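Local coordinates for putative acetyl/propionyl-CoA carboxylase, alpha subunit (Methylibium petroleiphilum, PDB 2O1Q), which binds zinc in a cupin-like fold and is probably an oxidoreductase, possibly an acetylacetone dioxygenase, at residues L36-E41 with I134-A139; D76-K81 with G94-N99. One frame throughout, in Å; residues are numbered along the deposited sequence.

Contact 1 (L36-E41 with I134-A139)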
loop_
_atom_site.group_PDB
_atom_site.type_symbol
_atom_site.label_atom_id
_atom_site.label_comp_id
_atom_site.label_asym_id
_atom_site.label_seq_id
_atom_site.Cartn_x
_atom_site.Cartn_y
_atom_site.Cartn_z
ATOM N N LEU A 36 -16.078 6.541 -6.857
ATOM C CA LEU A 36 -16.293 6.987 -5.491
ATOM C C LEU A 36 -15.063 7.675 -4.913
ATOM O O LEU A 36 -15.174 8.650 -4.136
ATOM C CB LEU A 36 -16.678 5.812 -4.632
ATOM C CG LEU A 36 -18.014 5.146 -4.995
ATOM C CD1 LEU A 36 -18.175 3.859 -4.147
ATOM C CD2 LEU A 36 -19.202 6.119 -4.878
ATOM N N HIS A 37 -13.886 7.230 -5.329
ATOM C CA HIS A 37 -12.650 7.759 -4.734
ATOM C C HIS A 37 -11.452 7.432 -5.598
ATOM O O HIS A 37 -11.361 6.323 -6.173
ATOM C CB HIS A 37 -12.441 7.217 -3.312
ATOM C CG HIS A 37 -11.103 7.549 -2.724
ATOM N ND1 HIS A 37 -10.834 8.747 -2.107
ATOM C CD2 HIS A 37 -9.968 6.830 -2.661
ATOM C CE1 HIS A 37 -9.561 8.768 -1.739
ATOM N NE2 HIS A 37 -9.023 7.599 -2.039
ATOM N N VAL A 38 -10.498 8.333 -5.655
ATOM C CA VAL A 38 -9.163 8.035 -6.142
ATOM C C VAL A 38 -8.132 8.507 -5.108
ATOM O O VAL A 38 -8.321 9.604 -4.551
ATOM C CB VAL A 38 -8.864 8.611 -7.548
ATOM C CG1 VAL A 38 -9.856 8.061 -8.605
ATOM C CG2 VAL A 38 -8.749 10.162 -7.519
ATOM N N SER A 39 -7.035 7.770 -4.979
ATOM C CA SER A 39 -5.908 8.054 -4.127
ATOM C C SER A 39 -4.700 8.286 -5.030
ATOM O O SER A 39 -4.089 7.304 -5.524
ATOM C CB SER A 39 -5.607 6.884 -3.235
ATOM O OG SER A 39 -6.498 6.866 -2.110
ATOM N N PRO A 40 -4.365 9.545 -5.286
ATOM C CA PRO A 40 -3.257 9.819 -6.214
ATOM C C PRO A 40 -1.897 9.326 -5.770
ATOM O O PRO A 40 -0.979 9.116 -6.625
ATOM C CB PRO A 40 -3.242 11.368 -6.295
ATOM C CG PRO A 40 -4.566 11.796 -5.811
ATOM C CD PRO A 40 -4.918 10.799 -4.739
ATOM N N GLU A 41 -1.703 9.204 -4.458
ATOM C CA GLU A 41 -0.391 8.802 -3.995
ATOM C C GLU A 41 -0.129 7.313 -4.215
ATOM O O GLU A 41 0.881 6.949 -4.812
ATOM C CB GLU A 41 -0.230 9.164 -2.548
ATOM C CG GLU A 41 1.127 8.898 -2.004
ATOM C CD GLU A 41 1.177 8.955 -0.504
ATOM O OE1 GLU A 41 1.228 10.091 0.060
ATOM O OE2 GLU A 41 1.093 7.884 0.143
ATOM N N ILE A 134 -5.172 0.959 -17.243
ATOM C CA ILE A 134 -6.229 1.860 -16.814
ATOM C C ILE A 134 -6.263 1.911 -15.295
ATOM O O ILE A 134 -6.593 0.933 -14.648
ATOM C CB ILE A 134 -7.580 1.356 -17.404
ATOM C CG1 ILE A 134 -7.573 1.477 -18.935
ATOM C CG2 ILE A 134 -8.812 2.010 -16.752
ATOM C CD1 ILE A 134 -7.660 2.862 -19.427
ATOM N N GLY A 135 -5.887 3.067 -14.750
ATOM C CA GLY A 135 -5.894 3.224 -13.325
ATOM C C GLY A 135 -6.573 4.453 -12.829
ATOM O O GLY A 135 -7.397 5.030 -13.518
ATOM N N TRP A 136 -6.146 4.924 -11.663
ATOM C CA TRP A 136 -6.882 5.997 -10.948
ATOM C C TRP A 136 -7.098 7.235 -11.754
ATOM O O TRP A 136 -8.145 7.817 -11.680
ATOM C CB TRP A 136 -6.206 6.373 -9.597
ATOM C CG TRP A 136 -4.981 7.146 -9.716
ATOM C CD1 TRP A 136 -3.742 6.660 -9.883
ATOM C CD2 TRP A 136 -4.868 8.565 -9.736
ATOM N NE1 TRP A 136 -2.839 7.672 -10.008
ATOM C CE2 TRP A 136 -3.510 8.867 -9.902
ATOM C CE3 TRP A 136 -5.786 9.620 -9.619
ATOM C CZ2 TRP A 136 -3.046 10.144 -9.958
ATOM C CZ3 TRP A 136 -5.312 10.910 -9.687
ATOM C CH2 TRP A 136 -3.956 11.155 -9.838
ATOM N N GLU A 137 -6.060 7.633 -12.470
ATOM C CA GLU A 137 -6.075 8.824 -13.262
ATOM C C GLU A 137 -7.017 8.686 -14.467
ATOM O O GLU A 137 -7.701 9.643 -14.855
ATOM C CB GLU A 137 -4.630 9.168 -13.710
ATOM C CG GLU A 137 -4.422 10.533 -14.323
ATOM C CD GLU A 137 -2.983 10.732 -14.873
ATOM O OE1 GLU A 137 -2.482 9.840 -15.614
ATOM O OE2 GLU A 137 -2.381 11.800 -14.597
ATOM N N ASP A 138 -6.959 7.526 -15.103
ATOM C CA ASP A 138 -7.860 7.204 -16.187
ATOM C C ASP A 138 -9.299 7.167 -15.704
ATOM O O ASP A 138 -10.202 7.704 -16.316
ATOM C CB ASP A 138 -7.456 5.905 -16.869
ATOM C CG ASP A 138 -6.037 5.945 -17.325
ATOM O OD1 ASP A 138 -5.747 6.728 -18.264
ATOM O OD2 ASP A 138 -5.226 5.268 -16.674
ATOM N N ALA A 139 -9.506 6.537 -14.566
ATOM C CA ALA A 139 -10.821 6.494 -13.967
ATOM C C ALA A 139 -11.363 7.860 -13.654
ATOM O O ALA A 139 -12.498 8.134 -13.968
ATOM C CB ALA A 139 -10.818 5.609 -12.716
#

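Contact 2 (D76-K81 with G94-N99)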
loop_
_atom_site.group_PDB
_atom_site.type_symbol
_atom_site.label_atom_id
_atom_site.label_comp_id
_atom_site.label_asym_id
_atom_site.label_seq_id
_atom_site.Cartn_x
_atom_site.Cartn_y
_atom_site.Cartn_z
ATOM N N ASP A 76 -19.770 -14.143 -12.299
ATOM C CA ASP A 76 -18.747 -15.102 -12.575
ATOM C C ASP A 76 -17.361 -14.444 -12.790
ATOM O O ASP A 76 -17.174 -13.631 -13.676
ATOM C CB ASP A 76 -19.144 -15.922 -13.804
ATOM C CG ASP A 76 -20.078 -17.083 -13.478
ATOM O OD1 ASP A 76 -20.306 -17.394 -12.276
ATOM O OD2 ASP A 76 -20.582 -17.687 -14.451
ATOM N N VAL A 77 -16.415 -14.827 -11.941
ATOM C CA VAL A 77 -15.022 -14.358 -11.963
ATOM C C VAL A 77 -14.095 -15.553 -12.209
ATOM O O VAL A 77 -14.338 -16.656 -11.733
ATOM C CB VAL A 77 -14.628 -13.650 -10.642
ATOM C CG1 VAL A 77 -13.479 -12.669 -10.896
ATOM C CG2 VAL A 77 -15.832 -12.935 -9.998
ATOM N N ARG A 78 -13.029 -15.314 -12.961
ATOM C CA ARG A 78 -12.076 -16.353 -13.334
ATOM C C ARG A 78 -12.748 -17.596 -13.915
ATOM O O ARG A 78 -12.288 -18.733 -13.671
ATOM C CB ARG A 78 -11.149 -16.677 -12.150
ATOM C CG ARG A 78 -10.172 -15.562 -11.873
ATOM C CD ARG A 78 -9.396 -15.685 -10.559
ATOM N NE ARG A 78 -10.284 -15.336 -9.430
ATOM C CZ ARG A 78 -10.854 -16.204 -8.612
ATOM N NH1 ARG A 78 -10.680 -17.502 -8.754
ATOM N NH2 ARG A 78 -11.637 -15.773 -7.651
ATOM N N GLY A 79 -13.832 -17.402 -14.683
ATOM C CA GLY A 79 -14.591 -18.520 -15.236
ATOM C C GLY A 79 -15.826 -19.018 -14.480
ATOM O O GLY A 79 -16.684 -19.692 -15.057
ATOM N N GLY A 80 -15.983 -18.636 -13.224
ATOM C CA GLY A 80 -17.103 -19.092 -12.458
ATOM C C GLY A 80 -16.711 -20.339 -11.729
ATOM O O GLY A 80 -15.696 -20.973 -12.047
ATOM N N LYS A 81 -17.503 -20.674 -10.725
ATOM C CA LYS A 81 -17.210 -21.810 -9.861
ATOM C C LYS A 81 -17.032 -23.102 -10.659
ATOM O O LYS A 81 -16.082 -23.844 -10.423
ATOM C CB LYS A 81 -18.316 -21.994 -8.819
ATOM N N GLY A 94 -15.021 -10.858 -2.401
ATOM C CA GLY A 94 -13.906 -11.471 -3.072
ATOM C C GLY A 94 -12.628 -10.696 -2.920
ATOM O O GLY A 94 -12.667 -9.457 -2.922
ATOM N N TYR A 95 -11.529 -11.413 -2.861
ATOM C CA TYR A 95 -10.187 -10.831 -2.875
ATOM C C TYR A 95 -9.570 -11.318 -4.158
ATOM O O TYR A 95 -9.391 -12.548 -4.315
ATOM C CB TYR A 95 -9.387 -11.361 -1.699
ATOM C CG TYR A 95 -7.978 -10.823 -1.610
ATOM C CD1 TYR A 95 -7.726 -9.508 -1.233
ATOM C CD2 TYR A 95 -6.901 -11.609 -1.970
ATOM C CE1 TYR A 95 -6.434 -8.996 -1.195
ATOM C CE2 TYR A 95 -5.616 -11.137 -1.876
ATOM C CZ TYR A 95 -5.392 -9.810 -1.528
ATOM O OH TYR A 95 -4.086 -9.336 -1.398
ATOM N N GLU A 96 -9.293 -10.376 -5.059
ATOM C CA GLU A 96 -8.665 -10.674 -6.346
ATOM C C GLU A 96 -7.224 -10.197 -6.238
ATOM O O GLU A 96 -6.974 -9.014 -6.193
ATOM C CB GLU A 96 -9.491 -10.065 -7.484
ATOM C CG GLU A 96 -10.972 -10.733 -7.586
ATOM C CD GLU A 96 -11.034 -12.279 -7.924
ATOM O OE1 GLU A 96 -10.206 -12.596 -8.838
ATOM O OE2 GLU A 96 -11.791 -13.249 -7.360
ATOM N N SER A 97 -6.281 -11.141 -6.105
ATOM C CA SER A 97 -4.884 -10.833 -5.769
ATOM C C SER A 97 -4.150 -10.171 -6.927
ATOM O O SER A 97 -4.591 -10.191 -8.100
ATOM C CB SER A 97 -4.184 -12.104 -5.366
ATOM O OG SER A 97 -4.488 -13.181 -6.248
ATOM N N ALA A 98 -3.080 -9.503 -6.560
ATOM C CA ALA A 98 -2.163 -9.030 -7.582
ATOM C C ALA A 98 -1.870 -10.164 -8.590
ATOM O O ALA A 98 -1.553 -11.312 -8.243
ATOM C CB ALA A 98 -0.857 -8.576 -6.948
ATOM N N ASN A 99 -1.920 -9.788 -9.857
ATOM C CA ASN A 99 -1.705 -10.665 -11.007
ATOM C C ASN A 99 -2.934 -11.437 -11.435
ATOM O O ASN A 99 -2.862 -12.218 -12.400
ATOM C CB ASN A 99 -0.500 -11.622 -10.856
ATOM C CG ASN A 99 0.793 -10.887 -10.695
ATOM O OD1 ASN A 99 0.862 -9.668 -10.808
ATOM N ND2 ASN A 99 1.835 -11.620 -10.436
#

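Contact 1 (L36-E41 with I134-A139)
Pro40 sits over one face of the Trp136 indole, the two side chains crossing at about a right angle; its CA stands 3.8 Å from the centroid of the six-membered ring and only 11° off the ring normal, a CH-pi contact made over the face. Pro40 CB reaches the benzene end of the same face, 3.6 Å from Trp136 CH2, and the Ser39 carbonyl oxygen lies over that face too, offset toward the rim near CG. The opposite face rests on CB of Glu137, the next residue of the helix, and the indole is thus held between Pro40 and the CB of Glu137. Trp136 NE1 donates a hydrogen bond to Asn99 OD1 of the third subunit. Val38 comes to the ring obliquely: its CG2 is 3.7 Å from Trp136 CE3, while its CG1 packs 3.5 Å from the backbone O of Trp136. The ring reaches this place because CG of Trp136 sits between the backbone N and the carbonyl carbon (chi1 74°), in the first turn of the helix. Gly135 is the N-cap residue, and its backbone N bonds almost straight (172°) to Asp138 OD2, on the anti lone pair of that oxygen. Without the indole, as with an alanine here, Asn99 of the third subunit is likely to lose its N-H donor and a gap to open over Pro40 and beside Val38. On the far side of the strand from Trp136, His37 NE2 and Ser39 OG share a 2.6 Å hydrogen bond in the plane of the imidazole. The contact seats the start of the C-terminal helix 136-144 against strand 32-39 and the loop that follows it, with Trp45 of the adjacent strand 44-51 touching Val38, Trp136 and Ala139.

Contact 2 (D76-K81 with G94-N99)
Arg78 and Glu96 form a side-on salt bridge in the cupin-like domain, linking a type I' beta turn to the end of strand 92-96; the Glu96 end is buried, while Arg78 is partly exposed. The guanidinium uses two nitrogens, one for each carboxylate oxygen: NE bonds to Glu96 OE1 at 2.8 Å, and NH2 to Glu96 OE2 at 2.5 Å with an angle of 170°. Both oxygens accept on their syn lone pairs, and the two flat groups are nearly coplanar, 14° apart, so the pair of bonds fixes the rotation of both. The side chains approach from opposite directions, Arg78 bending at chi3 (-75°) to present its NE edge and Glu96 folding at chi2 to bring its carboxylate round toward the turn.

Each partner is also held from outside. Glu96 OE1 is hydrogen-bonded to NE2 of His102, one of the zinc-binding histidines with His60 and His62, consistent with a second-shell role for Glu96, with Arg78 bound to it and also packing on His102; this chain of contacts probably helps to orient the imidazole. Arg78 NH2 has a further salt bridge, to Asp86 OD2, and two acidic side chains therefore share that nitrogen.

The turn runs from Val77 to Gly80, and the backbone angles of Gly79 and Gly80 are ones that call for glycine. Beside the salt bridge, Val77 turns its side chain toward strand 92-96 and also packs on Tyr68 and His102. Arg78 CD lies 3.6 Å from Glu96 OE1.

Both contacts are buried, yet they stand on opposite sides of the chain's centre, their centres 21 Å apart and their nearest atoms about 13 Å apart. They reach the same six-stranded sheet, contact 1 through strand 32-39 and contact 2 through strand 92-96, at one edge of the sheet within the chain, where it continues into the fourth subunit. Contact 2 is nested within the stretch of chain that contact 1 closes. Contact 1 is largely apolar and aromatic, placing a helix against the sheet; contact 2 is ionic and touches a zinc ligand through Glu96 and His102. The tetramer brings the two regions together: His37 stacks on Tyr95 of the fourth subunit, and Tyr95 on that subunit's His37.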